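PDB 2FB5: hypothetical Membrane Spanning Protein from Bacillus cereus, which catalyses the condensation of two ATP molecules into cyclic di-AMP as one of three paralogous diadenylate cyclases, and is required for efficient spore formation. Local coordinates for residues G93-V98 with I182-E187; Y64-Y69 with T192-N197; S30-A35 with C45-I50; S78-A83 with A116-P121; L107-T112 with A149-L154. One frame throughout, in Å; residues are numbered along the deposited sequence.

Contact 1: residues G93-V98 with I182-E187; sequences GALIVV and ILVVSE
Leu95, Val97, Ile182 and Val184 stand on one face of the sheet, and Ala94, Ile96, Leu183 and Val185 on the other, where strand segments 94-98 and 182-185 run antiparallel at 169°. On the first face the side chains lie alongside each other and point the same way. Leu95 holds CG anti to its backbone N (chi1 -177°), and its tip leans over to the partner strand: CD1 is 3.6 Å from Ile182 CG2 and 3.9 Å from Val184 CG2. Ile182 CG2 meets that leucine, and both CG1 and CG2 of Ile182 lie 3.9 Å from Val97 CG2. Helix 166-175 packs over this face. On the other, which helix 77-90 covers, Ala94 CB sits 3.8 Å from Val185 CG2, and Ile96 and Leu183 face each other less closely.

Four backbone hydrogen bonds fix this register, given and taken by Ala94 with Val185 and by Ile96 with Leu183. The straightest runs from Ile96 N to Leu183 O, 2.8 Å at 167°. Val185 N and Leu183 N instead approach their carbonyls from above the plane. Past the last pair, a water accepts from Gly93 N and donates weakly to Glu187 OE1, while Glu187 OE2 forms a salt bridge with Arg167. This is the buried antiparallel centre of a mixed sheet sandwiched between helices, in the DisA-type nucleotide-binding domain.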
# COMPACT_ATOMS: atom_id res chain seq x y z
N GLY A 93 -7.23 -8.47 -36.01
CA GLY A 93 -7.58 -9.21 -34.80
C GLY A 93 -6.35 -9.52 -33.97
O GLY A 93 -5.30 -9.85 -34.51
N ALA A 94 -6.47 -9.36 -32.66
CA ALA A 94 -5.36 -9.58 -31.75
C ALA A 94 -5.88 -10.07 -30.43
O ALA A 94 -6.98 -9.71 -30.03
CB ALA A 94 -4.54 -8.30 -31.56
N LEU A 95 -5.07 -10.86 -29.74
CA LEU A 95 -5.43 -11.44 -28.45
C LEU A 95 -4.15 -11.53 -27.63
O LEU A 95 -3.31 -12.39 -27.90
CB LEU A 95 -6.04 -12.84 -28.67
CG LEU A 95 -6.57 -13.63 -27.48
CD1 LEU A 95 -7.72 -12.92 -26.80
CD2 LEU A 95 -7.03 -15.03 -27.95
N ILE A 96 -4.00 -10.63 -26.65
CA ILE A 96 -2.76 -10.53 -25.88
C ILE A 96 -3.00 -10.73 -24.39
O ILE A 96 -3.62 -9.90 -23.73
CB ILE A 96 -2.06 -9.15 -26.08
CG1 ILE A 96 -1.76 -8.91 -27.58
CG2 ILE A 96 -0.79 -9.09 -25.23
CD1 ILE A 96 -1.09 -7.55 -27.92
N VAL A 97 -2.49 -11.85 -23.88
CA VAL A 97 -2.59 -12.20 -22.46
C VAL A 97 -1.43 -11.54 -21.70
O VAL A 97 -0.27 -11.75 -22.04
CB VAL A 97 -2.48 -13.72 -22.26
CG1 VAL A 97 -2.45 -14.09 -20.77
CG2 VAL A 97 -3.64 -14.45 -22.95
N VAL A 98 -1.73 -10.75 -20.67
CA VAL A 98 -0.68 -10.29 -19.79
C VAL A 98 -0.76 -11.04 -18.47
O VAL A 98 -1.73 -10.88 -17.73
CB VAL A 98 -0.73 -8.77 -19.55
CG1 VAL A 98 0.48 -8.34 -18.73
CG2 VAL A 98 -0.78 -8.04 -20.89
N ILE A 182 -6.52 -9.81 -20.28
CA ILE A 182 -6.40 -10.21 -21.70
C ILE A 182 -6.96 -9.14 -22.63
O ILE A 182 -8.15 -8.87 -22.64
CB ILE A 182 -7.04 -11.61 -22.00
CG1 ILE A 182 -6.51 -12.68 -21.04
CG2 ILE A 182 -6.73 -12.06 -23.44
CD1 ILE A 182 -7.42 -12.93 -19.81
N LEU A 183 -6.07 -8.55 -23.43
CA LEU A 183 -6.44 -7.52 -24.40
C LEU A 183 -6.94 -8.17 -25.68
O LEU A 183 -6.39 -9.19 -26.11
CB LEU A 183 -5.23 -6.62 -24.71
CG LEU A 183 -4.80 -5.78 -23.50
CD1 LEU A 183 -3.30 -5.58 -23.45
CD2 LEU A 183 -5.51 -4.41 -23.51
N VAL A 184 -7.97 -7.57 -26.28
CA VAL A 184 -8.52 -8.05 -27.55
C VAL A 184 -8.65 -6.88 -28.52
O VAL A 184 -9.04 -5.78 -28.11
CB VAL A 184 -9.92 -8.71 -27.37
CG1 VAL A 184 -10.40 -9.34 -28.66
CG2 VAL A 184 -9.89 -9.77 -26.28
N VAL A 185 -8.30 -7.11 -29.79
CA VAL A 185 -8.67 -6.21 -30.90
C VAL A 185 -9.58 -7.04 -31.79
O VAL A 185 -9.25 -8.16 -32.18
CB VAL A 185 -7.45 -5.69 -31.72
CG1 VAL A 185 -7.89 -4.71 -32.81
CG2 VAL A 185 -6.42 -5.03 -30.82
N SER A 186 -10.77 -6.51 -32.07
CA SER A 186 -11.70 -7.17 -32.98
C SER A 186 -11.25 -7.01 -34.43
O SER A 186 -10.97 -5.90 -34.88
CB SER A 186 -13.11 -6.61 -32.81
OG SER A 186 -13.94 -7.06 -33.88
N GLU A 187 -11.19 -8.11 -35.16
CA GLU A 187 -10.90 -8.07 -36.60
C GLU A 187 -12.06 -7.49 -37.42
O GLU A 187 -11.86 -7.02 -38.54
CB GLU A 187 -10.52 -9.45 -37.13
CG GLU A 187 -11.60 -10.52 -36.98
CD GLU A 187 -11.17 -11.87 -37.55
OE1 GLU A 187 -10.25 -11.91 -38.39
OE2 GLU A 187 -11.77 -12.89 -37.15
O HOH W 1 -7.23 -10.28 -38.36

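Contact 2: residues Y64-Y69 with T192-N197; sequences YYIQAY and TSFALN
Three kinds of apolar meeting hold helix 47-70 against strand 192-196, and no hydrogen bond crosses between the two segments. The most sharply directed is a CH-pi contact: Leu196 CD2 hangs over one face of the Tyr69 ring, 3.8 Å from its centroid and 14° off the normal. Leu196 keeps CG anti to its backbone N, which sends the methyl out to the helix.

The aromatic contact is less regular. Tyr69 and Phe194 have ring planes 79° apart and centroids 6.0 Å apart, an oblique pair in which Phe194 CZ reaches the edge of the Tyr69 ring, 3.9 Å from Tyr69 CE2.

Aliphatic packing completes the set. Ile66 slides past Phe194 in the opposite direction and brings CD1 to 4.0 Å from Phe194 CD2; Tyr65 offers little more than its CB, 4.4 Å from Phe194 CZ. Tyr201 and Leu183 also pack on the phenylalanine. Tyr69 O, at the end of the helix segment, accepts a hydrogen bond from Arg100 NE. With only a CH-pi contact, an oblique ring pair and aliphatic packing between them, the two segments are held by apolar packing, with no polar link from one to the other.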
# COMPACT_ATOMS: atom_id res chain seq x y z
N TYR A 64 -5.86 4.98 -17.23
CA TYR A 64 -5.80 4.73 -15.79
C TYR A 64 -5.85 3.23 -15.47
O TYR A 64 -5.01 2.73 -14.73
CB TYR A 64 -6.91 5.47 -15.01
CG TYR A 64 -7.02 4.95 -13.59
CD1 TYR A 64 -6.03 5.24 -12.65
CD2 TYR A 64 -8.06 4.11 -13.21
CE1 TYR A 64 -6.10 4.74 -11.36
CE2 TYR A 64 -8.14 3.60 -11.92
CZ TYR A 64 -7.15 3.93 -11.01
OH TYR A 64 -7.22 3.43 -9.74
N TYR A 65 -6.84 2.53 -16.00
CA TYR A 65 -6.96 1.11 -15.68
C TYR A 65 -5.81 0.24 -16.21
O TYR A 65 -5.37 -0.67 -15.51
CB TYR A 65 -8.32 0.54 -16.09
CG TYR A 65 -9.41 1.04 -15.17
CD1 TYR A 65 -9.47 0.63 -13.83
CD2 TYR A 65 -10.36 1.95 -15.62
CE1 TYR A 65 -10.45 1.09 -12.98
CE2 TYR A 65 -11.36 2.44 -14.75
CZ TYR A 65 -11.40 1.99 -13.44
OH TYR A 65 -12.38 2.43 -12.58
N ILE A 66 -5.31 0.53 -17.41
CA ILE A 66 -4.17 -0.21 -17.95
C ILE A 66 -2.99 -0.03 -16.99
O ILE A 66 -2.36 -1.01 -16.59
CB ILE A 66 -3.82 0.21 -19.41
CG1 ILE A 66 -4.89 -0.27 -20.42
CG2 ILE A 66 -2.40 -0.26 -19.84
CD1 ILE A 66 -5.32 -1.75 -20.30
N GLN A 67 -2.75 1.21 -16.58
CA GLN A 67 -1.69 1.54 -15.61
C GLN A 67 -1.87 0.85 -14.26
O GLN A 67 -0.93 0.25 -13.75
CB GLN A 67 -1.56 3.06 -15.46
CG GLN A 67 -0.64 3.57 -14.32
CD GLN A 67 0.83 3.20 -14.49
OE1 GLN A 67 1.29 2.89 -15.59
NE2 GLN A 67 1.58 3.27 -13.38
N ALA A 68 -3.08 0.93 -13.69
CA ALA A 68 -3.36 0.37 -12.37
C ALA A 68 -3.31 -1.16 -12.36
O ALA A 68 -2.78 -1.76 -11.42
CB ALA A 68 -4.73 0.87 -11.85
N TYR A 69 -3.86 -1.78 -13.41
CA TYR A 69 -3.90 -3.24 -13.50
C TYR A 69 -2.60 -3.90 -13.98
O TYR A 69 -2.32 -5.04 -13.62
CB TYR A 69 -5.04 -3.69 -14.41
CG TYR A 69 -6.43 -3.40 -13.90
CD1 TYR A 69 -6.71 -3.37 -12.53
CD2 TYR A 69 -7.47 -3.18 -14.80
CE1 TYR A 69 -8.01 -3.10 -12.07
CE2 TYR A 69 -8.76 -2.91 -14.35
CZ TYR A 69 -9.03 -2.87 -12.99
OH TYR A 69 -10.31 -2.61 -12.56
N THR A 192 -11.27 -2.25 -29.31
CA THR A 192 -10.33 -2.84 -28.37
C THR A 192 -10.97 -2.99 -27.00
O THR A 192 -11.65 -2.08 -26.53
CB THR A 192 -9.06 -1.99 -28.27
OG1 THR A 192 -9.40 -0.70 -27.78
CG2 THR A 192 -8.44 -1.85 -29.63
N SER A 193 -10.75 -4.16 -26.39
CA SER A 193 -11.30 -4.54 -25.09
C SER A 193 -10.20 -5.17 -24.22
O SER A 193 -9.14 -5.54 -24.73
CB SER A 193 -12.37 -5.61 -25.29
OG SER A 193 -13.43 -5.15 -26.11
N PHE A 194 -10.46 -5.28 -22.92
CA PHE A 194 -9.74 -6.28 -22.12
C PHE A 194 -10.70 -7.07 -21.26
O PHE A 194 -11.74 -6.54 -20.86
CB PHE A 194 -8.59 -5.70 -21.29
CG PHE A 194 -9.02 -4.79 -20.17
CD1 PHE A 194 -9.45 -5.31 -18.95
CD2 PHE A 194 -8.94 -3.41 -20.31
CE1 PHE A 194 -9.84 -4.48 -17.91
CE2 PHE A 194 -9.31 -2.57 -19.26
CZ PHE A 194 -9.77 -3.11 -18.06
N ALA A 195 -10.36 -8.32 -21.00
CA ALA A 195 -11.10 -9.14 -20.05
C ALA A 195 -10.32 -9.23 -18.75
O ALA A 195 -9.09 -9.41 -18.75
CB ALA A 195 -11.34 -10.54 -20.61
N LEU A 196 -11.06 -9.12 -17.65
CA LEU A 196 -10.49 -9.25 -16.32
C LEU A 196 -11.56 -9.86 -15.41
O LEU A 196 -12.68 -9.34 -15.32
CB LEU A 196 -10.03 -7.90 -15.78
CG LEU A 196 -9.33 -7.94 -14.41
CD1 LEU A 196 -7.92 -8.52 -14.53
CD2 LEU A 196 -9.29 -6.54 -13.81
N ASN A 197 -11.22 -10.96 -14.77
CA ASN A 197 -12.13 -11.63 -13.84
C ASN A 197 -13.53 -11.91 -14.43
O ASN A 197 -14.56 -11.67 -13.78
CB ASN A 197 -12.22 -10.87 -12.50
CG ASN A 197 -13.00 -11.64 -11.42
OD1 ASN A 197 -12.90 -12.87 -11.32
ND2 ASN A 197 -13.79 -10.91 -10.62

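Contact 3: residues S30-A35 with C45-I50; sequences SIMRNA and CKMEDI
Met32 is the side chain to follow here, since it alone meets three residues of the opposite segment. From CB it runs out extended, CG anti to the backbone N (chi1 -175°) and SD anti to CA (chi2 177°), so CB and CG act as a straight spacer that reaches no partner across the contact. The sulfur is the first atom to do so: Met32 SD lies 3.8 Å from Met47 CE, the two thioether chains crossing at about a right angle. Met47 gets its methyl there by bending at chi2. Beyond the sulfur, the bend of Met32 at chi3 (-42°) turns the terminal methyl towards the other helix, where Met32 CE is 4.1 Å from Ile50 CG2 and an equal 4.1 Å from Lys46 CB. Lys46 runs past Met32 in the opposite direction, and its folded chain brings NZ to 4.2 Å from Ile31 CG2. That ammonium has a weak, long ion pair with Glu28.

These packing distances are relaxed, and no hydrogen bond links the two segments. Ile43 of the connecting loop also touches Met32, while Ala25 and Leu29 of the first helix lie against Ile50. The contact thus closes the far end of the hairpin made by helices 4-35 and 47-70, where a short 3-10 turn leads into the second helix, about 30 Å from the chain centre and well away from the strands of the cyclase sheet.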
# COMPACT_ATOMS: atom_id res chain seq x y z
N SER A 30 -24.45 20.96 -17.39
CA SER A 30 -25.26 21.88 -16.59
C SER A 30 -25.43 23.23 -17.31
O SER A 30 -26.51 23.80 -17.28
CB SER A 30 -24.72 22.05 -15.16
OG SER A 30 -23.60 22.92 -15.16
N ILE A 31 -24.39 23.70 -18.00
CA ILE A 31 -24.47 24.90 -18.83
C ILE A 31 -25.56 24.73 -19.89
O ILE A 31 -26.45 25.57 -20.05
CB ILE A 31 -23.11 25.23 -19.53
CG1 ILE A 31 -22.01 25.57 -18.52
CG2 ILE A 31 -23.26 26.40 -20.52
CD1 ILE A 31 -22.39 26.64 -17.52
N MET A 32 -25.49 23.61 -20.60
CA MET A 32 -26.44 23.28 -21.66
C MET A 32 -27.87 23.23 -21.09
O MET A 32 -28.80 23.74 -21.70
CB MET A 32 -26.01 21.93 -22.25
CG MET A 32 -26.77 21.41 -23.44
SD MET A 32 -26.01 19.84 -23.99
CE MET A 32 -24.24 20.25 -23.83
N ARG A 33 -28.03 22.64 -19.91
CA ARG A 33 -29.36 22.49 -19.30
C ARG A 33 -30.00 23.85 -18.96
O ARG A 33 -31.22 24.03 -19.09
CB ARG A 33 -29.28 21.60 -18.07
CG ARG A 33 -30.64 21.18 -17.51
CD ARG A 33 -30.52 20.18 -16.33
NE ARG A 33 -29.28 20.30 -15.56
CZ ARG A 33 -29.02 21.25 -14.66
NH1 ARG A 33 -27.85 21.26 -14.03
NH2 ARG A 33 -29.91 22.20 -14.40
N ASN A 34 -29.18 24.80 -18.54
CA ASN A 34 -29.66 26.15 -18.28
C ASN A 34 -29.83 26.95 -19.58
O ASN A 34 -30.80 27.72 -19.71
CB ASN A 34 -28.74 26.90 -17.30
CG ASN A 34 -28.90 26.41 -15.87
OD1 ASN A 34 -27.96 25.87 -15.28
ND2 ASN A 34 -30.08 26.60 -15.30
N ALA A 35 -28.93 26.75 -20.54
CA ALA A 35 -28.96 27.53 -21.79
C ALA A 35 -30.18 27.27 -22.69
O ALA A 35 -30.61 28.15 -23.43
CB ALA A 35 -27.68 27.33 -22.58
N CYS A 45 -25.08 23.71 -30.83
CA CYS A 45 -23.72 24.15 -31.09
C CYS A 45 -22.71 23.60 -30.08
O CYS A 45 -21.50 23.68 -30.31
CB CYS A 45 -23.66 25.68 -31.15
SG CYS A 45 -23.87 26.46 -29.56
N LYS A 46 -23.19 23.02 -28.98
CA LYS A 46 -22.30 22.50 -27.93
C LYS A 46 -22.12 20.99 -27.94
O LYS A 46 -21.34 20.45 -27.15
CB LYS A 46 -22.82 22.93 -26.55
CG LYS A 46 -22.77 24.42 -26.30
CD LYS A 46 -21.33 24.94 -26.23
CE LYS A 46 -21.31 26.40 -25.79
NZ LYS A 46 -22.12 26.58 -24.54
N MET A 47 -22.82 20.30 -28.84
CA MET A 47 -22.83 18.83 -28.86
C MET A 47 -21.48 18.21 -29.22
O MET A 47 -21.07 17.22 -28.61
CB MET A 47 -23.93 18.31 -29.79
CG MET A 47 -25.35 18.55 -29.28
SD MET A 47 -25.81 17.70 -27.75
CE MET A 47 -27.25 18.68 -27.36
N GLU A 48 -20.80 18.78 -30.21
CA GLU A 48 -19.46 18.36 -30.60
C GLU A 48 -18.52 18.41 -29.38
O GLU A 48 -17.84 17.43 -29.09
CB GLU A 48 -18.94 19.25 -31.74
CG GLU A 48 -17.42 19.24 -31.97
CD GLU A 48 -16.91 20.55 -32.58
OE1 GLU A 48 -17.37 21.64 -32.14
OE2 GLU A 48 -16.04 20.50 -33.48
N ASP A 49 -18.51 19.54 -28.68
CA ASP A 49 -17.72 19.72 -27.46
C ASP A 49 -17.99 18.61 -26.43
O ASP A 49 -17.05 17.95 -25.97
CB ASP A 49 -18.00 21.09 -26.83
CG ASP A 49 -17.44 22.24 -27.67
OD1 ASP A 49 -16.61 21.99 -28.57
OD2 ASP A 49 -17.83 23.40 -27.41
N ILE A 50 -19.25 18.41 -26.06
CA ILE A 50 -19.56 17.39 -25.04
C ILE A 50 -19.18 15.97 -25.50
O ILE A 50 -18.66 15.19 -24.71
CB ILE A 50 -21.02 17.49 -24.49
CG1 ILE A 50 -21.25 16.48 -23.36
CG2 ILE A 50 -22.05 17.30 -25.58
CD1 ILE A 50 -20.42 16.75 -22.12

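Contact 4: residues S78-A83 with A116-P121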
# COMPACT_ATOMS: atom_id res chain seq x y z
N SER A 78 3.41 0.69 -22.41
CA SER A 78 3.36 1.68 -23.48
C SER A 78 3.55 1.01 -24.86
O SER A 78 2.86 1.36 -25.82
CB SER A 78 4.34 2.83 -23.25
OG SER A 78 5.68 2.39 -23.27
N PHE A 79 4.44 0.03 -24.93
CA PHE A 79 4.68 -0.75 -26.15
C PHE A 79 3.44 -1.56 -26.54
O PHE A 79 3.07 -1.63 -27.72
CB PHE A 79 5.84 -1.71 -25.93
CG PHE A 79 7.21 -1.08 -25.98
CD1 PHE A 79 7.38 0.30 -26.13
CD2 PHE A 79 8.35 -1.90 -25.88
CE1 PHE A 79 8.66 0.87 -26.18
CE2 PHE A 79 9.64 -1.36 -25.95
CZ PHE A 79 9.80 0.04 -26.10
N ILE A 80 2.82 -2.19 -25.55
CA ILE A 80 1.58 -2.95 -25.76
C ILE A 80 0.48 -2.00 -26.26
O ILE A 80 -0.19 -2.30 -27.25
CB ILE A 80 1.15 -3.70 -24.47
CG1 ILE A 80 2.23 -4.71 -24.05
CG2 ILE A 80 -0.21 -4.39 -24.66
CD1 ILE A 80 2.00 -5.39 -22.66
N THR A 81 0.32 -0.85 -25.61
CA THR A 81 -0.68 0.16 -26.00
C THR A 81 -0.45 0.64 -27.45
O THR A 81 -1.38 0.71 -28.25
CB THR A 81 -0.66 1.37 -25.01
OG1 THR A 81 -1.03 0.91 -23.71
CG2 THR A 81 -1.64 2.46 -25.44
N THR A 82 0.80 0.95 -27.79
CA THR A 82 1.13 1.34 -29.16
C THR A 82 0.73 0.27 -30.18
O THR A 82 0.08 0.56 -31.19
CB THR A 82 2.63 1.66 -29.29
OG1 THR A 82 2.94 2.76 -28.44
CG2 THR A 82 2.99 2.01 -30.73
N ALA A 83 1.11 -0.98 -29.91
CA ALA A 83 0.77 -2.08 -30.80
C ALA A 83 -0.75 -2.20 -30.97
O ALA A 83 -1.24 -2.32 -32.09
CB ALA A 83 1.37 -3.40 -30.29
N ALA A 116 10.81 -13.84 -26.52
CA ALA A 116 11.38 -12.66 -27.23
C ALA A 116 11.25 -11.36 -26.45
O ALA A 116 10.34 -11.20 -25.65
CB ALA A 116 10.68 -12.49 -28.57
N HIS A 117 12.16 -10.43 -26.74
CA HIS A 117 12.03 -9.06 -26.28
C HIS A 117 10.72 -8.50 -26.83
O HIS A 117 10.44 -8.59 -28.04
CB HIS A 117 13.26 -8.25 -26.76
CG HIS A 117 13.20 -6.78 -26.45
ND1 HIS A 117 12.99 -6.29 -25.18
CD2 HIS A 117 13.38 -5.70 -27.25
CE1 HIS A 117 13.01 -4.96 -25.22
NE2 HIS A 117 13.24 -4.58 -26.47
N LEU A 118 9.89 -7.95 -25.94
CA LEU A 118 8.60 -7.40 -26.37
C LEU A 118 8.82 -6.03 -26.97
O LEU A 118 9.36 -5.14 -26.30
CB LEU A 118 7.65 -7.27 -25.19
CG LEU A 118 6.20 -6.82 -25.47
CD1 LEU A 118 5.32 -7.24 -24.33
CD2 LEU A 118 6.07 -5.31 -25.68
N THR A 119 8.42 -5.87 -28.23
CA THR A 119 8.41 -4.54 -28.87
C THR A 119 7.08 -4.43 -29.60
O THR A 119 6.45 -5.44 -29.88
CB THR A 119 9.50 -4.37 -29.94
OG1 THR A 119 9.36 -5.39 -30.95
CG2 THR A 119 10.90 -4.38 -29.34
N ALA A 120 6.66 -3.21 -29.90
CA ALA A 120 5.46 -3.02 -30.70
C ALA A 120 5.57 -3.63 -32.12
O ALA A 120 4.68 -4.37 -32.51
CB ALA A 120 5.03 -1.55 -30.72
N PRO A 121 6.66 -3.34 -32.88
CA PRO A 121 6.74 -4.03 -34.18
C PRO A 121 6.56 -5.56 -34.11
O PRO A 121 5.91 -6.14 -34.98
CB PRO A 121 8.14 -3.68 -34.68
CG PRO A 121 8.40 -2.30 -34.08
CD PRO A 121 7.78 -2.39 -32.70
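Here helix 77-90 packs against a strand-to-helix corner whose N-cap is Thr119. At the centre of the first shell is Ala120, the first residue of helix 120-126. Its CB points at helix 77-90 and rests 3.6 Å from Phe79 O; Ala83 CB lies 4.1 Å from Ala120 CB, and Thr82 CG2 touches the same methyl.

One residue before the cap, Leu118 spreads its two methyls over neighbouring residues. Leu118 CD2 comes to 3.6 Å from Phe79 CB, while CD1 lies 4.0 Å from Ile80 CG1, those side chains crossing at about a right angle. The leucine keeps CG anti to its backbone N, which takes it off the chain towards the helix. The phenylalanine ring, on the surface, presents its edge to the backbone: Phe79 CD2 is 3.4 Å from Leu118 O, with that oxygen near the ring plane.

Further out, Thr119 OG1 caps Leu122 N and so sets the start of helix 120-126, whose Leu123 packs on both Leu118 and Ala83. On the other side Thr82 is held by its own helix: Ser78 O accepts from Thr82 N and also from Thr82 OG1, the hydroxyl standing 3.0 Å from Ser78 O and 34° out of the carbonyl plane.

Contact 5: residues L107-T112 with A149-L154; sequences LIQTGT and ANILPL
The firm part of this contact is a single antiparallel bridge between Gln109 and Ile151, a hydrogen-bonded pair. Gln109 N gives to Ile151 O at 3.0 Å, and Ile151 N returns to Gln109 O at 2.9 Å and 172°, nearly straight. Both donors lie in the plane of the carbonyl they meet, so the two backbones meet edge to edge, their peptide groups roughly in line, at this point. Inward of the bridge, Ile108 adds apolar packing. Its CG1, anti to the carbonyl carbon, lies alongside Leu152 and comes 3.9 Å from Leu152 CD1, both pointing the same way; its other branch, CG2, crosses Asn150 obliquely, 3.6 Å from Asn150 CB. Leu152 carries this packing deeper, onto Leu95 and Val97 of strand 94-98 and onto helix 166-175.

The other side is looser and lies on the surface. There Gln109 bends at chi2 (107°) and folds back over its bridge partner, so that Gln109 OE1 sits 3.4 Å from Ile151 CG2, an amide oxygen against a methyl. Towards the ends the backbones meet by weaker contacts: Gly111 CA is 3.4 Å from Ala149 O in a CH...O contact, and Leu107 O lies 3.4 Å from Pro153 CD, where proline brings no N-H to extend the ladder.

Ala149 has a positive phi (57°), and together with Asn150 it faces Ala137. That is a G1 beta bulge, here at the corner at Ala149, beyond which the chain goes on to pair with the loop before strand 112-117.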
# COMPACT_ATOMS: atom_id res chain seq x y z
N LEU A 107 -3.14 -23.62 -17.95
CA LEU A 107 -4.37 -23.13 -18.58
C LEU A 107 -4.25 -22.81 -20.06
O LEU A 107 -5.25 -22.73 -20.78
CB LEU A 107 -4.87 -21.89 -17.83
CG LEU A 107 -5.32 -22.07 -16.38
CD1 LEU A 107 -5.50 -20.71 -15.72
CD2 LEU A 107 -6.62 -22.86 -16.32
N ILE A 108 -3.01 -22.59 -20.51
CA ILE A 108 -2.74 -22.19 -21.88
C ILE A 108 -2.04 -23.33 -22.60
O ILE A 108 -1.06 -23.89 -22.08
CB ILE A 108 -1.84 -20.91 -21.90
CG1 ILE A 108 -2.62 -19.71 -21.36
CG2 ILE A 108 -1.26 -20.66 -23.30
CD1 ILE A 108 -1.79 -18.37 -21.28
N GLN A 109 -2.54 -23.70 -23.77
CA GLN A 109 -1.83 -24.66 -24.60
C GLN A 109 -0.92 -23.88 -25.55
O GLN A 109 -1.40 -23.10 -26.38
CB GLN A 109 -2.80 -25.56 -25.36
CG GLN A 109 -3.73 -26.37 -24.43
CD GLN A 109 -5.16 -25.85 -24.44
OE1 GLN A 109 -5.93 -26.16 -25.34
NE2 GLN A 109 -5.51 -25.04 -23.42
N THR A 110 0.38 -24.10 -25.41
CA THR A 110 1.39 -23.32 -26.14
C THR A 110 1.35 -23.60 -27.64
O THR A 110 1.28 -24.76 -28.05
CB THR A 110 2.81 -23.57 -25.58
OG1 THR A 110 2.83 -23.25 -24.19
CG2 THR A 110 3.85 -22.69 -26.29
N GLY A 111 1.39 -22.54 -28.45
CA GLY A 111 1.54 -22.68 -29.88
C GLY A 111 3.02 -22.77 -30.19
O GLY A 111 3.59 -23.84 -30.23
N THR A 112 3.64 -21.61 -30.39
CA THR A 112 5.06 -21.50 -30.68
C THR A 112 5.73 -20.68 -29.58
O THR A 112 5.24 -19.62 -29.22
CB THR A 112 5.27 -20.78 -32.03
OG1 THR A 112 4.90 -21.67 -33.10
CG2 THR A 112 6.72 -20.34 -32.24
N ALA A 149 0.28 -17.79 -30.91
CA ALA A 149 -0.59 -18.82 -31.46
C ALA A 149 -1.08 -19.78 -30.36
O ALA A 149 -1.35 -20.97 -30.61
CB ALA A 149 0.10 -19.57 -32.60
N ASN A 150 -1.17 -19.26 -29.14
CA ASN A 150 -1.59 -20.08 -27.98
C ASN A 150 -3.10 -20.33 -28.01
O ASN A 150 -3.86 -19.52 -28.55
CB ASN A 150 -1.19 -19.40 -26.65
CG ASN A 150 0.32 -19.18 -26.52
OD1 ASN A 150 0.77 -18.12 -26.09
ND2 ASN A 150 1.10 -20.18 -26.89
N ILE A 151 -3.52 -21.44 -27.41
CA ILE A 151 -4.94 -21.76 -27.25
C ILE A 151 -5.39 -21.54 -25.80
O ILE A 151 -4.80 -22.10 -24.87
CB ILE A 151 -5.23 -23.22 -27.65
CG1 ILE A 151 -4.86 -23.44 -29.13
CG2 ILE A 151 -6.72 -23.58 -27.41
CD1 ILE A 151 -4.69 -24.90 -29.51
N LEU A 152 -6.43 -20.73 -25.63
CA LEU A 152 -7.00 -20.41 -24.32
C LEU A 152 -8.35 -21.11 -24.14
O LEU A 152 -8.99 -21.43 -25.14
CB LEU A 152 -7.26 -18.91 -24.24
CG LEU A 152 -6.15 -17.96 -23.81
CD1 LEU A 152 -4.79 -18.37 -24.35
CD2 LEU A 152 -6.52 -16.54 -24.22
N PRO A 153 -8.80 -21.30 -22.88
CA PRO A 153 -10.15 -21.87 -22.66
C PRO A 153 -11.22 -20.84 -23.06
O PRO A 153 -11.02 -19.64 -22.86
CB PRO A 153 -10.18 -22.14 -21.15
CG PRO A 153 -9.22 -21.13 -20.58
CD PRO A 153 -8.12 -21.00 -21.60
N LEU A 154 -12.31 -21.30 -23.67
CA LEU A 154 -13.37 -20.40 -24.09
C LEU A 154 -14.43 -20.34 -23.01
O LEU A 154 -14.77 -21.39 -22.45
CB LEU A 154 -14.01 -20.88 -25.40
CG LEU A 154 -13.12 -21.11 -26.62
CD1 LEU A 154 -13.95 -21.70 -27.75
CD2 LEU A 154 -12.44 -19.81 -27.05

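Contact 3 closes first along the chain, within the helical hairpin; its centre is 31 Å from that of contact 2 and 49 Å from that of contact 5. Helix 47-70 links contacts 3 and 2, and contact 2 brings that helix onto the seven-stranded sheet. Contacts 1, 4 and 5 all fall inside the chain loop that contact 2 closes. Contact 1 is at the middle of the sheet: strand 181-185 pairs with 192-196 of contact 2, Leu183 and Val98 meet Ile80 of contact 4, and Leu95 and Val97 meet Leu152 of contact 5. Contacts 4 and 5, with centres 20 Å apart, alternate along the chain. The result is a compact cyclase domain with a projecting hairpin.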